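PDB 3LL7: putative methyltransferase from Porphyromonas gingivalis, which probably transfers methyl groups, presumably from S-adenosylmethionine, to a substrate that has not been identified. Local coordinates for residues A[22-26]-A[27-31]; A[49-52]-A[53-56]; A[126-129]-A[130-134]; A[56-59]-A[60-63]; A[137-140]-A[141-145]. All blocks are in the same frame, centred on the assembly; numbering follows the deposited sequence.

Interaction 1: residues A[22-26]-A[27-31]; sequences ANQSP and DRILL
Ser25 and Arg28 meet at the start of helix 26-31 in a classic N-cap, which shows how a loop can supply the acceptor that a first helical turn lacks. The polar contacts come first. Arg28 N donates to Ser25 OG at 3.1 Å, with an N-H...O angle of 153°; this is possible because OG stands between the backbone N and the carbonyl carbon (chi1 66°), turned to face the incoming turn. The backbone takes over directly, Ile29 N reaching Ser25 O at 2.9 Å and Leu30 N reaching Pro26 O at 3.2 Å. Pro26, as the first helical residue, has no N-H that would need a partner.

The remaining contacts are van der Waals in kind. Gln24 and Arg28 cross at about a right angle, and the amide and guanidinium planes are turned only 25° apart. The amide itself is held by other bonds: NE2 to Ser33 O and, weakly, OE1 to Asn34 ND2. On the buried side, Ile29 also packs on Ile48 of helix 38-57. Gln24 OE1 lies 3.6 Å from Ile29 CD1 and equally far from Arg28 CG, touching both the isoleucine tip and the arginine stem.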
loop_
_atom_site.group_PDB
_atom_site.type_symbol
_atom_site.label_atom_id
_atom_site.label_comp_id
_atom_site.label_asym_id
_atom_site.label_seq_id
_atom_site.Cartn_x
_atom_site.Cartn_y
_atom_site.Cartn_z
ATOM N N ALA A 22 30.308 2.431 -13.254
ATOM C CA ALA A 22 29.464 1.885 -12.174
ATOM C C ALA A 22 30.241 1.464 -10.921
ATOM O O ALA A 22 29.698 1.531 -9.817
ATOM C CB ALA A 22 28.617 0.721 -12.675
ATOM N N ASN A 23 31.494 1.052 -11.097
ATOM C CA ASN A 23 32.286 0.506 -9.979
ATOM C C ASN A 23 33.000 1.580 -9.143
ATOM O O ASN A 23 33.700 1.264 -8.170
ATOM C CB ASN A 23 33.283 -0.568 -10.466
ATOM C CG ASN A 23 34.376 -0.010 -11.388
ATOM O OD1 ASN A 23 34.291 1.117 -11.905
ATOM N ND2 ASN A 23 35.421 -0.814 -11.606
ATOM N N GLN A 24 32.852 2.842 -9.540
ATOM C CA GLN A 24 33.406 3.943 -8.762
ATOM C C GLN A 24 32.389 4.451 -7.724
ATOM O O GLN A 24 31.192 4.525 -8.007
ATOM C CB GLN A 24 33.857 5.066 -9.693
ATOM C CG GLN A 24 34.897 4.609 -10.723
ATOM C CD GLN A 24 35.524 5.741 -11.486
ATOM O OE1 GLN A 24 35.259 6.916 -11.226
ATOM N NE2 GLN A 24 36.366 5.394 -12.459
ATOM N N SER A 25 32.861 4.807 -6.533
ATOM C CA SER A 25 31.981 5.407 -5.513
ATOM C C SER A 25 31.566 6.798 -5.992
ATOM O O SER A 25 32.239 7.373 -6.862
ATOM C CB SER A 25 32.723 5.532 -4.189
ATOM O OG SER A 25 33.777 6.469 -4.322
ATOM N N PRO A 26 30.485 7.364 -5.427
ATOM C CA PRO A 26 30.125 8.730 -5.843
ATOM C C PRO A 26 31.252 9.757 -5.613
ATOM O O PRO A 26 31.415 10.680 -6.408
ATOM C CB PRO A 26 28.880 9.047 -4.973
ATOM C CG PRO A 26 28.274 7.693 -4.706
ATOM C CD PRO A 26 29.462 6.778 -4.523
ATOM N N ASP A 27 32.040 9.602 -4.554
ATOM C CA ASP A 27 33.142 10.544 -4.339
ATOM C C ASP A 27 34.226 10.352 -5.381
ATOM O O ASP A 27 34.841 11.331 -5.836
ATOM C CB ASP A 27 33.719 10.451 -2.924
ATOM C CG ASP A 27 33.022 11.402 -1.942
ATOM O OD1 ASP A 27 32.047 12.087 -2.323
ATOM O OD2 ASP A 27 33.440 11.464 -0.766
ATOM N N ARG A 28 34.456 9.101 -5.771
ATOM C CA ARG A 28 35.473 8.841 -6.804
ATOM C C ARG A 28 35.030 9.417 -8.146
ATOM O O ARG A 28 35.830 10.016 -8.857
ATOM C CB ARG A 28 35.816 7.356 -6.921
ATOM C CG ARG A 28 36.868 7.106 -7.982
ATOM C CD ARG A 28 37.581 5.786 -7.840
ATOM N NE ARG A 28 38.541 5.644 -8.939
ATOM C CZ ARG A 28 39.350 4.603 -9.117
ATOM N NH1 ARG A 28 39.309 3.569 -8.293
ATOM N NH2 ARG A 28 40.183 4.586 -10.145
ATOM N N ILE A 29 33.741 9.282 -8.473
ATOM C CA ILE A 29 33.202 9.916 -9.679
ATOM C C ILE A 29 33.573 11.394 -9.702
ATOM O O ILE A 29 34.070 11.923 -10.699
ATOM C CB ILE A 29 31.667 9.770 -9.756
ATOM C CG1 ILE A 29 31.278 8.298 -9.962
ATOM C CG2 ILE A 29 31.096 10.681 -10.843
ATOM C CD1 ILE A 29 31.704 7.687 -11.307
ATOM N N LEU A 30 33.356 12.043 -8.564
ATOM C CA LEU A 30 33.532 13.474 -8.416
ATOM C C LEU A 30 34.994 13.938 -8.538
ATOM O O LEU A 30 35.305 14.849 -9.311
ATOM C CB LEU A 30 32.969 13.891 -7.042
ATOM C CG LEU A 30 31.568 14.492 -6.927
ATOM C CD1 LEU A 30 30.551 13.866 -7.880
ATOM C CD2 LEU A 30 31.015 14.539 -5.466
ATOM N N LEU A 31 35.904 13.279 -7.836
ATOM C CA LEU A 31 37.289 13.734 -7.818
ATOM C C LEU A 31 38.220 12.725 -8.469
ATOM O O LEU A 31 39.439 12.809 -8.313
ATOM C CB LEU A 31 37.748 14.031 -6.381
ATOM C CG LEU A 31 36.895 14.995 -5.541
ATOM C CD1 LEU A 31 37.544 15.239 -4.184
ATOM C CD2 LEU A 31 36.638 16.318 -6.269
#

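Interaction 2: residues A[49-52]-A[53-56]; sequences ELWP and RLRN
Glu49 opens this stretch of helix 38-57 with an i to i+4 salt bridge to Arg53. Its chain bends at chi2 (-88°), bringing the carboxylate to the end of the guanidinium, which grips it with two nitrogens: NH2 binds OE1 at 2.7 Å on the syn side, and NH1 binds OE2 at 3.1 Å from above the carboxylate plane. With the planes 49° apart, the pairing is twisted and not flat; a second bond from NH2 to OE2 is weak. Leu50 contributes its backbone, Leu50 O accepting from Leu54 N at 2.9 Å.

Trp51 carries the apolar part. Leu54 CD2 sits over one face of the indole in a CH-pi contact, 3.5 Å from the centroid of the six-membered ring and 6° off its normal. Arg55 comes to the indole edge instead, its NH2 near the ring plane and 3.0 Å from Trp51 CD1. Pro52 cannot donate to the preceding turn, and the helix is kinked there, yet Pro52 O still accepts from Asn56 N at 3.1 Å and from a water that also donates to Asn56 OD1.

Beyond the segments, Trp51 NE1 bonds to Ala62 O. Leu54 packs on Trp61 of helix 59-62 and Leu75 of helix 72-77, while Arg72 touches Glu49, Leu50 and Arg53, so that this part of helix 38-57 rests against two shorter helices.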
loop_
_atom_site.group_PDB
_atom_site.type_symbol
_atom_site.label_atom_id
_atom_site.label_comp_id
_atom_site.label_asym_id
_atom_site.label_seq_id
_atom_site.Cartn_x
_atom_site.Cartn_y
_atom_site.Cartn_z
ATOM N N GLU A 49 24.880 6.685 -6.675
ATOM C CA GLU A 49 24.545 6.688 -5.225
ATOM C C GLU A 49 23.222 6.006 -4.951
ATOM O O GLU A 49 23.108 5.233 -4.001
ATOM C CB GLU A 49 24.549 8.110 -4.608
ATOM C CG GLU A 49 24.579 8.181 -3.041
ATOM C CD GLU A 49 23.192 8.159 -2.353
ATOM O OE1 GLU A 49 22.169 8.433 -3.019
ATOM O OE2 GLU A 49 23.118 7.863 -1.126
ATOM N N LEU A 50 22.218 6.274 -5.779
ATOM C CA LEU A 50 20.872 5.797 -5.465
ATOM C C LEU A 50 20.521 4.468 -6.133
ATOM O O LEU A 50 19.437 3.944 -5.918
ATOM C CB LEU A 50 19.808 6.877 -5.765
ATOM C CG LEU A 50 19.623 7.403 -7.184
ATOM C CD1 LEU A 50 19.010 6.328 -8.079
ATOM C CD2 LEU A 50 18.765 8.686 -7.209
ATOM N N TRP A 51 21.426 3.914 -6.933
ATOM C CA TRP A 51 21.113 2.638 -7.599
ATOM C C TRP A 51 20.817 1.472 -6.639
ATOM O O TRP A 51 19.861 0.715 -6.877
ATOM C CB TRP A 51 22.175 2.245 -8.644
ATOM C CG TRP A 51 21.546 1.599 -9.839
ATOM C CD1 TRP A 51 21.504 0.264 -10.123
ATOM C CD2 TRP A 51 20.811 2.258 -10.884
ATOM N NE1 TRP A 51 20.814 0.051 -11.292
ATOM C CE2 TRP A 51 20.365 1.254 -11.776
ATOM C CE3 TRP A 51 20.496 3.601 -11.160
ATOM C CZ2 TRP A 51 19.623 1.548 -12.944
ATOM C CZ3 TRP A 51 19.749 3.894 -12.318
ATOM C CH2 TRP A 51 19.323 2.865 -13.190
ATOM N N PRO A 52 21.614 1.321 -5.545
ATOM C CA PRO A 52 21.261 0.253 -4.596
ATOM C C PRO A 52 19.836 0.400 -4.049
ATOM O O PRO A 52 19.113 -0.600 -3.962
ATOM C CB PRO A 52 22.309 0.405 -3.481
ATOM C CG PRO A 52 23.497 1.032 -4.176
ATOM C CD PRO A 52 22.854 2.011 -5.137
ATOM N N ARG A 53 19.429 1.635 -3.723
ATOM C CA ARG A 53 18.076 1.891 -3.189
ATOM C C ARG A 53 16.993 1.718 -4.250
ATOM O O ARG A 53 15.883 1.292 -3.926
ATOM C CB ARG A 53 17.983 3.260 -2.495
ATOM C CG ARG A 53 18.732 3.316 -1.137
ATOM C CD ARG A 53 18.351 4.550 -0.285
ATOM N NE ARG A 53 18.615 5.827 -0.968
ATOM C CZ ARG A 53 19.810 6.413 -1.054
ATOM N NH1 ARG A 53 20.884 5.845 -0.516
ATOM N NH2 ARG A 53 19.938 7.570 -1.691
ATOM N N LEU A 54 17.309 2.041 -5.507
ATOM C CA LEU A 54 16.445 1.688 -6.640
ATOM C C LEU A 54 16.294 0.177 -6.807
ATOM O O LEU A 54 15.186 -0.310 -7.047
ATOM C CB LEU A 54 16.944 2.291 -7.964
ATOM C CG LEU A 54 16.143 1.953 -9.240
ATOM C CD1 LEU A 54 14.746 2.635 -9.259
ATOM C CD2 LEU A 54 16.912 2.345 -10.489
ATOM N N ARG A 55 17.393 -0.562 -6.696
ATOM C CA ARG A 55 17.337 -2.019 -6.874
ATOM C C ARG A 55 16.447 -2.705 -5.833
ATOM O O ARG A 55 15.703 -3.636 -6.164
ATOM C CB ARG A 55 18.739 -2.646 -6.886
ATOM C CG ARG A 55 18.737 -4.109 -7.353
ATOM C CD ARG A 55 20.132 -4.614 -7.691
ATOM N NE ARG A 55 20.655 -4.007 -8.918
ATOM C CZ ARG A 55 21.662 -3.139 -8.964
ATOM N NH1 ARG A 55 22.280 -2.755 -7.850
ATOM N NH2 ARG A 55 22.055 -2.649 -10.132
ATOM N N ASN A 56 16.548 -2.251 -4.584
ATOM C CA ASN A 56 15.734 -2.777 -3.495
ATOM C C ASN A 56 14.248 -2.564 -3.769
ATOM O O ASN A 56 13.456 -3.504 -3.693
ATOM C CB ASN A 56 16.131 -2.143 -2.153
ATOM C CG ASN A 56 17.589 -2.391 -1.794
ATOM O OD1 ASN A 56 18.114 -3.493 -1.970
ATOM N ND2 ASN A 56 18.250 -1.359 -1.280
HETATM O O HOH W 1 20.305 -3.018 -3.549
#

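Interaction 3: residues A[126-129]-A[130-134]; sequences ETAV and AARHN
Ala128 and Arg132 join across one of four successive i to i+4 backbone bonds of an alpha-helix, Arg132 N to Ala128 O at 2.8 Å, flanked by Ala131 N to Thr127 O at 3.1 Å, His133 N to Val129 O at 3.2 Å and a weak bond from Ala130 N to Glu126 O. The side chain of Arg132 then folds back over the same turn. Its stem leaves with CG opposite the backbone N (chi1 -160°) and bends at chi3 (-79°), which lays one face of the guanidinium above Ala128 O, 3.9 Å from the plane and offset toward its rim. NH1 lies 4.2 Å from Val129 CG2, and NH2 is equally far from Ala128 CB: the fit is loose, and NH2 bonds to Ile147 O and Thr149 OG1, which helps to hold the group.

Those two partners belong to strand 144-149, the second strand of the beta-alpha-beta crossover in which helix 125-138 follows strand 117-122, an arrangement consistent with the Rossmann-like sheet of class I methyltransferases. Small side chains suit the buried faces: Ala131 packs on Tyr120 of the first strand and Ala130 on Pro70. Ala131 CB also rests 3.6 Å from Ala128 O. His133, touching 126-129 through CB at 3.9 Å from Val129 O, sends its ring away to bond with Ser66 O through NE2 and with Glu8 OE1 through ND1.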
loop_
_atom_site.group_PDB
_atom_site.type_symbol
_atom_site.label_atom_id
_atom_site.label_comp_id
_atom_site.label_asym_id
_atom_site.label_seq_id
_atom_site.Cartn_x
_atom_site.Cartn_y
_atom_site.Cartn_z
ATOM N N GLU A 126 11.381 18.989 -13.726
ATOM C CA GLU A 126 12.451 17.990 -13.546
ATOM C C GLU A 126 11.964 16.515 -13.571
ATOM O O GLU A 126 12.516 15.674 -14.288
ATOM C CB GLU A 126 13.197 18.273 -12.243
ATOM C CG GLU A 126 14.411 17.372 -12.038
ATOM C CD GLU A 126 15.158 17.704 -10.759
ATOM O OE1 GLU A 126 14.520 18.023 -9.749
ATOM O OE2 GLU A 126 16.382 17.675 -10.783
ATOM N N THR A 127 10.938 16.234 -12.784
ATOM C CA THR A 127 10.306 14.910 -12.724
ATOM C C THR A 127 9.730 14.526 -14.077
ATOM O O THR A 127 9.931 13.413 -14.532
ATOM C CB THR A 127 9.200 14.905 -11.673
ATOM O OG1 THR A 127 9.760 15.340 -10.427
ATOM C CG2 THR A 127 8.587 13.500 -11.522
ATOM N N ALA A 128 9.043 15.472 -14.730
ATOM C CA ALA A 128 8.449 15.221 -16.038
ATOM C C ALA A 128 9.503 14.891 -17.115
ATOM O O ALA A 128 9.284 14.025 -17.964
ATOM C CB ALA A 128 7.593 16.452 -16.471
ATOM N N VAL A 129 10.639 15.595 -17.091
ATOM C CA VAL A 129 11.722 15.362 -18.047
ATOM C C VAL A 129 12.183 13.897 -17.936
ATOM O O VAL A 129 12.377 13.230 -18.960
ATOM C CB VAL A 129 12.929 16.331 -17.843
ATOM C CG1 VAL A 129 14.108 15.910 -18.738
ATOM C CG2 VAL A 129 12.508 17.794 -18.257
ATOM N N ALA A 130 12.316 13.413 -16.707
ATOM C CA ALA A 130 12.795 12.037 -16.512
ATOM C C ALA A 130 11.752 11.027 -17.048
ATOM O O ALA A 130 12.100 10.015 -17.688
ATOM C CB ALA A 130 13.093 11.786 -15.043
ATOM N N ALA A 131 10.480 11.311 -16.775
ATOM C CA ALA A 131 9.385 10.448 -17.199
ATOM C C ALA A 131 9.268 10.412 -18.700
ATOM O O ALA A 131 8.998 9.374 -19.300
ATOM C CB ALA A 131 8.066 10.887 -16.555
ATOM N N ARG A 132 9.497 11.564 -19.320
ATOM C CA ARG A 132 9.487 11.678 -20.749
ATOM C C ARG A 132 10.568 10.756 -21.351
ATOM O O ARG A 132 10.372 10.182 -22.418
ATOM C CB ARG A 132 9.667 13.170 -21.141
ATOM C CG ARG A 132 9.222 13.535 -22.527
ATOM C CD ARG A 132 9.168 15.051 -22.737
ATOM N NE ARG A 132 7.954 15.611 -22.152
ATOM C CZ ARG A 132 7.961 16.449 -21.118
ATOM N NH1 ARG A 132 9.120 16.868 -20.592
ATOM N NH2 ARG A 132 6.817 16.885 -20.625
ATOM N N HIS A 133 11.694 10.596 -20.655
ATOM C CA HIS A 133 12.753 9.652 -21.059
ATOM C C HIS A 133 12.446 8.174 -20.694
ATOM O O HIS A 133 12.617 7.267 -21.524
ATOM C CB HIS A 133 14.079 10.082 -20.410
ATOM C CG HIS A 133 15.212 9.132 -20.646
ATOM N ND1 HIS A 133 16.030 9.202 -21.756
ATOM C CD2 HIS A 133 15.676 8.101 -19.903
ATOM C CE1 HIS A 133 16.944 8.247 -21.688
ATOM N NE2 HIS A 133 16.746 7.565 -20.576
ATOM N N ASN A 134 12.033 7.951 -19.452
ATOM C CA ASN A 134 11.866 6.608 -18.885
ATOM C C ASN A 134 10.654 5.879 -19.423
ATOM O O ASN A 134 10.726 4.669 -19.736
ATOM C CB ASN A 134 11.760 6.656 -17.360
ATOM C CG ASN A 134 13.068 7.062 -16.694
ATOM O OD1 ASN A 134 14.155 6.847 -17.238
ATOM N ND2 ASN A 134 12.966 7.613 -15.509
#

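Interaction 4: residues A[56-59]-A[60-63]; sequences NKLP and QWAG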
loop_
_atom_site.group_PDB
_atom_site.type_symbol
_atom_site.label_atom_id
_atom_site.label_comp_id
_atom_site.label_asym_id
_atom_site.label_seq_id
_atom_site.Cartn_x
_atom_site.Cartn_y
_atom_site.Cartn_z
ATOM N N ASN A 56 16.548 -2.251 -4.584
ATOM C CA ASN A 56 15.734 -2.777 -3.495
ATOM C C ASN A 56 14.248 -2.564 -3.769
ATOM O O ASN A 56 13.456 -3.504 -3.693
ATOM C CB ASN A 56 16.131 -2.143 -2.153
ATOM C CG ASN A 56 17.589 -2.391 -1.794
ATOM O OD1 ASN A 56 18.114 -3.493 -1.970
ATOM N ND2 ASN A 56 18.250 -1.359 -1.280
ATOM N N LYS A 57 13.883 -1.329 -4.117
ATOM C CA LYS A 57 12.464 -0.942 -4.267
ATOM C C LYS A 57 11.834 -1.397 -5.586
ATOM O O LYS A 57 10.733 -1.955 -5.610
ATOM C CB LYS A 57 12.286 0.577 -4.093
ATOM C CG LYS A 57 10.830 1.023 -4.065
ATOM C CD LYS A 57 10.672 2.463 -3.580
ATOM C CE LYS A 57 9.203 2.864 -3.607
ATOM N NZ LYS A 57 8.922 4.231 -3.035
ATOM N N LEU A 58 12.532 -1.134 -6.683
ATOM C CA LEU A 58 12.052 -1.456 -8.017
ATOM C C LEU A 58 13.143 -2.256 -8.716
ATOM O O LEU A 58 13.884 -1.696 -9.528
ATOM C CB LEU A 58 11.787 -0.152 -8.788
ATOM C CG LEU A 58 10.756 0.787 -8.148
ATOM C CD1 LEU A 58 10.766 2.178 -8.776
ATOM C CD2 LEU A 58 9.403 0.143 -8.266
ATOM N N PRO A 59 13.272 -3.563 -8.381
ATOM C CA PRO A 59 14.363 -4.341 -8.999
ATOM C C PRO A 59 14.245 -4.480 -10.521
ATOM O O PRO A 59 15.270 -4.538 -11.201
ATOM C CB PRO A 59 14.293 -5.711 -8.295
ATOM C CG PRO A 59 12.953 -5.748 -7.621
ATOM C CD PRO A 59 12.551 -4.332 -7.346
ATOM N N GLN A 60 13.023 -4.494 -11.059
ATOM C CA GLN A 60 12.860 -4.527 -12.521
ATOM C C GLN A 60 13.377 -3.255 -13.225
ATOM O O GLN A 60 13.931 -3.333 -14.329
ATOM C CB GLN A 60 11.426 -4.832 -12.914
ATOM C CG GLN A 60 11.051 -6.278 -12.651
ATOM C CD GLN A 60 9.938 -6.762 -13.563
ATOM O OE1 GLN A 60 9.068 -5.984 -13.968
ATOM N NE2 GLN A 60 9.963 -8.050 -13.895
ATOM N N TRP A 61 13.236 -2.101 -12.570
ATOM C CA TRP A 61 13.812 -0.850 -13.100
ATOM C C TRP A 61 15.349 -0.831 -13.038
ATOM O O TRP A 61 16.019 -0.423 -14.001
ATOM C CB TRP A 61 13.228 0.378 -12.382
ATOM C CG TRP A 61 11.799 0.687 -12.760
ATOM C CD1 TRP A 61 10.784 -0.211 -12.949
ATOM C CD2 TRP A 61 11.222 1.985 -12.959
ATOM N NE1 TRP A 61 9.618 0.448 -13.275
ATOM C CE2 TRP A 61 9.858 1.794 -13.281
ATOM C CE3 TRP A 61 11.727 3.292 -12.899
ATOM C CZ2 TRP A 61 8.990 2.861 -13.546
ATOM C CZ3 TRP A 61 10.859 4.360 -13.177
ATOM C CH2 TRP A 61 9.511 4.131 -13.488
ATOM N N ALA A 62 15.902 -1.273 -11.907
ATOM C CA ALA A 62 17.349 -1.256 -11.699
ATOM C C ALA A 62 18.089 -2.097 -12.740
ATOM O O ALA A 62 19.294 -1.914 -12.947
ATOM C CB ALA A 62 17.708 -1.706 -10.283
ATOM N N GLY A 63 17.365 -3.005 -13.392
ATOM C CA GLY A 63 17.942 -3.843 -14.445
ATOM C C GLY A 63 17.797 -3.294 -15.858
ATOM O O GLY A 63 18.226 -3.939 -16.815
#
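Leu58 links helix 38-57 to the short, weakly bonded helical turn 59-62 and packs on Trp61 of that turn; it is the first residue to leave helical geometry after the longer helix. The tight part of the contact lies on this buried side. Leu58 CB stands 3.9 Å from Trp61 CB and 4.1 Å from Trp61 CG, and the leucine tip reaches over the indole, with CD1 4.2 Å above one face and offset toward the rim. Leu58 CG lies opposite the carbonyl carbon of its own residue, and from there an outstretched chi2 (167°) carries CD1 over the ring. Leu104 and Ile106 close in on the same pair, and Trp61 also meets Leu67.

The backbone follows the same gradient from tight to loose. Leu58 O takes a well-aligned bond from Ala62 N at 3.1 Å, N-H...O 161°, while Trp61 N points at the same oxygen with an angle of only 121°, a weak second bond. Toward solvent the bonding grows weaker. Pro59 and Gln60 are exposed there, their CB atoms pointing outward and touching only neighbouring backbone. Pro59 has no N-H to offer, and the final turn is slack: Gly63 N reaches Pro59 O at 3.4 Å in a weak bond, while Ala62 CB lies 3.8 Å from that same oxygen.

Interaction 5: residues A[137-140]-A[141-145]; sequences LLLN and EGKDV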
loop_
_atom_site.group_PDB
_atom_site.type_symbol
_atom_site.label_atom_id
_atom_site.label_comp_id
_atom_site.label_asym_id
_atom_site.label_seq_id
_atom_site.Cartn_x
_atom_site.Cartn_y
_atom_site.Cartn_z
ATOM N N LEU A 137 10.872 3.668 -22.453
ATOM C CA LEU A 137 11.736 2.498 -22.247
ATOM C C LEU A 137 11.041 1.386 -21.450
ATOM O O LEU A 137 11.534 0.249 -21.361
ATOM C CB LEU A 137 13.026 2.920 -21.546
ATOM C CG LEU A 137 13.768 4.056 -22.262
ATOM C CD1 LEU A 137 14.859 4.606 -21.398
ATOM C CD2 LEU A 137 14.316 3.568 -23.605
ATOM N N LEU A 138 9.907 1.725 -20.839
ATOM C CA LEU A 138 9.215 0.790 -19.962
ATOM C C LEU A 138 7.917 0.236 -20.538
ATOM O O LEU A 138 7.378 -0.731 -20.008
ATOM C CB LEU A 138 8.938 1.440 -18.605
ATOM C CG LEU A 138 10.168 1.733 -17.735
ATOM C CD1 LEU A 138 9.945 2.968 -16.852
ATOM C CD2 LEU A 138 10.586 0.502 -16.916
ATOM N N LEU A 139 7.407 0.858 -21.595
ATOM C CA LEU A 139 6.134 0.435 -22.159
ATOM C C LEU A 139 6.344 -0.721 -23.122
ATOM O O LEU A 139 7.321 -0.713 -23.877
ATOM C CB LEU A 139 5.459 1.571 -22.921
ATOM C CG LEU A 139 4.977 2.850 -22.233
ATOM C CD1 LEU A 139 4.810 3.899 -23.325
ATOM C CD2 LEU A 139 3.697 2.658 -21.491
ATOM N N ASN A 140 5.418 -1.688 -23.097
ATOM C CA ASN A 140 5.352 -2.771 -24.081
ATOM C C ASN A 140 5.169 -2.185 -25.480
ATOM O O ASN A 140 4.981 -0.971 -25.627
ATOM C CB ASN A 140 4.201 -3.750 -23.755
ATOM C CG ASN A 140 4.143 -4.139 -22.274
ATOM O OD1 ASN A 140 5.136 -4.032 -21.546
ATOM N ND2 ASN A 140 2.967 -4.582 -21.821
ATOM N N GLU A 141 5.231 -3.032 -26.506
ATOM C CA GLU A 141 5.043 -2.564 -27.876
ATOM C C GLU A 141 3.588 -2.157 -28.135
ATOM O O GLU A 141 2.657 -2.708 -27.531
ATOM C CB GLU A 141 5.505 -3.618 -28.894
ATOM C CG GLU A 141 5.948 -3.019 -30.242
ATOM C CD GLU A 141 6.233 -4.061 -31.318
ATOM O OE1 GLU A 141 5.492 -5.066 -31.413
ATOM O OE2 GLU A 141 7.197 -3.864 -32.093
ATOM N N GLY A 142 3.414 -1.161 -29.005
ATOM C CA GLY A 142 2.095 -0.742 -29.480
ATOM C C GLY A 142 1.315 0.146 -28.529
ATOM O O GLY A 142 0.078 0.093 -28.505
ATOM N N LYS A 143 2.025 0.946 -27.736
ATOM C CA LYS A 143 1.390 1.851 -26.772
ATOM C C LYS A 143 1.585 3.304 -27.202
ATOM O O LYS A 143 2.643 3.665 -27.716
ATOM C CB LYS A 143 1.970 1.669 -25.360
ATOM C CG LYS A 143 1.910 0.269 -24.776
ATOM C CD LYS A 143 0.490 -0.179 -24.510
ATOM C CE LYS A 143 0.471 -1.560 -23.896
ATOM N NZ LYS A 143 -0.907 -1.877 -23.432
ATOM N N ASP A 144 0.572 4.123 -26.938
ATOM C CA ASP A 144 0.496 5.517 -27.363
ATOM C C ASP A 144 0.419 6.438 -26.134
ATOM O O ASP A 144 -0.589 6.440 -25.437
ATOM C CB ASP A 144 -0.800 5.656 -28.159
ATOM C CG ASP A 144 -0.810 6.840 -29.082
ATOM O OD1 ASP A 144 -0.241 7.902 -28.738
ATOM O OD2 ASP A 144 -1.409 6.697 -30.168
ATOM N N VAL A 145 1.468 7.212 -25.852
ATOM C CA VAL A 145 1.437 8.109 -24.679
ATOM C C VAL A 145 1.770 9.584 -24.963
ATOM O O VAL A 145 2.458 9.901 -25.914
ATOM C CB VAL A 145 2.318 7.599 -23.494
ATOM C CG1 VAL A 145 1.812 6.253 -22.987
ATOM C CG2 VAL A 145 3.789 7.523 -23.885
HETATM O O HOH W 2 4.814 1.050 -27.104
#
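Leu139 and Val145 make the apolar half of this contact, reaching toward each other tip to tip until Leu139 CD1 is 3.8 Å from both methyls of the valine, CG1 and CG2. The same CD1 lies 4.1 Å from Lys143 CB, so one leucine branch spans two residues on one side of the returning chain. Met112 of helix 106-112 touches both Leu139 and Val145 and extends this apolar patch.

The segments belong to the second connection of a beta-alpha-beta unit, the loop by which helix 125-138 gives way to strand 144-149; Asp144 already pairs through its backbone with Ser116 and Gly118. Gly142, with positive phi (80°), lets the chain turn here.

Polar contacts within the loop run through water and not through direct hydrogen bonds. One water accepts from Lys143 N at 2.9 Å and donates to Asn140 O, at a distance short enough to leave its exact place somewhat doubtful. The lysine stem passes close to that carbonyl, Lys143 CG lying 3.4 Å from Asn140 O. A bend at chi2 (-67°) then carries the chain away, and NZ bonds to Met112 O, at the end of helix 106-112, and to Ala115 O in the loop after it.

Overall arrangement
Interaction 3, on helix 125-138, is the buried one: alanines face strand 117-122, and several of its polar side chains bond to residues outside the helix. Interaction 5, where that helix runs out, lies at the surface and combines a small apolar contact with a water bridge. Interactions 1, 2 and 4 are partly buried and follow the N-terminal helices: a serine cap in interaction 1, a salt bridge and indole packing in interaction 2, a weakly bonded turn with leucine-tryptophan packing in interaction 4. Interactions 2 and 4 share Asn56, and Pro26 CG packs 3.7 Å from Glu49 CB. Trp61 meets Leu138, connecting interaction 4 to interaction 5, whose centres lie about 19 Å apart.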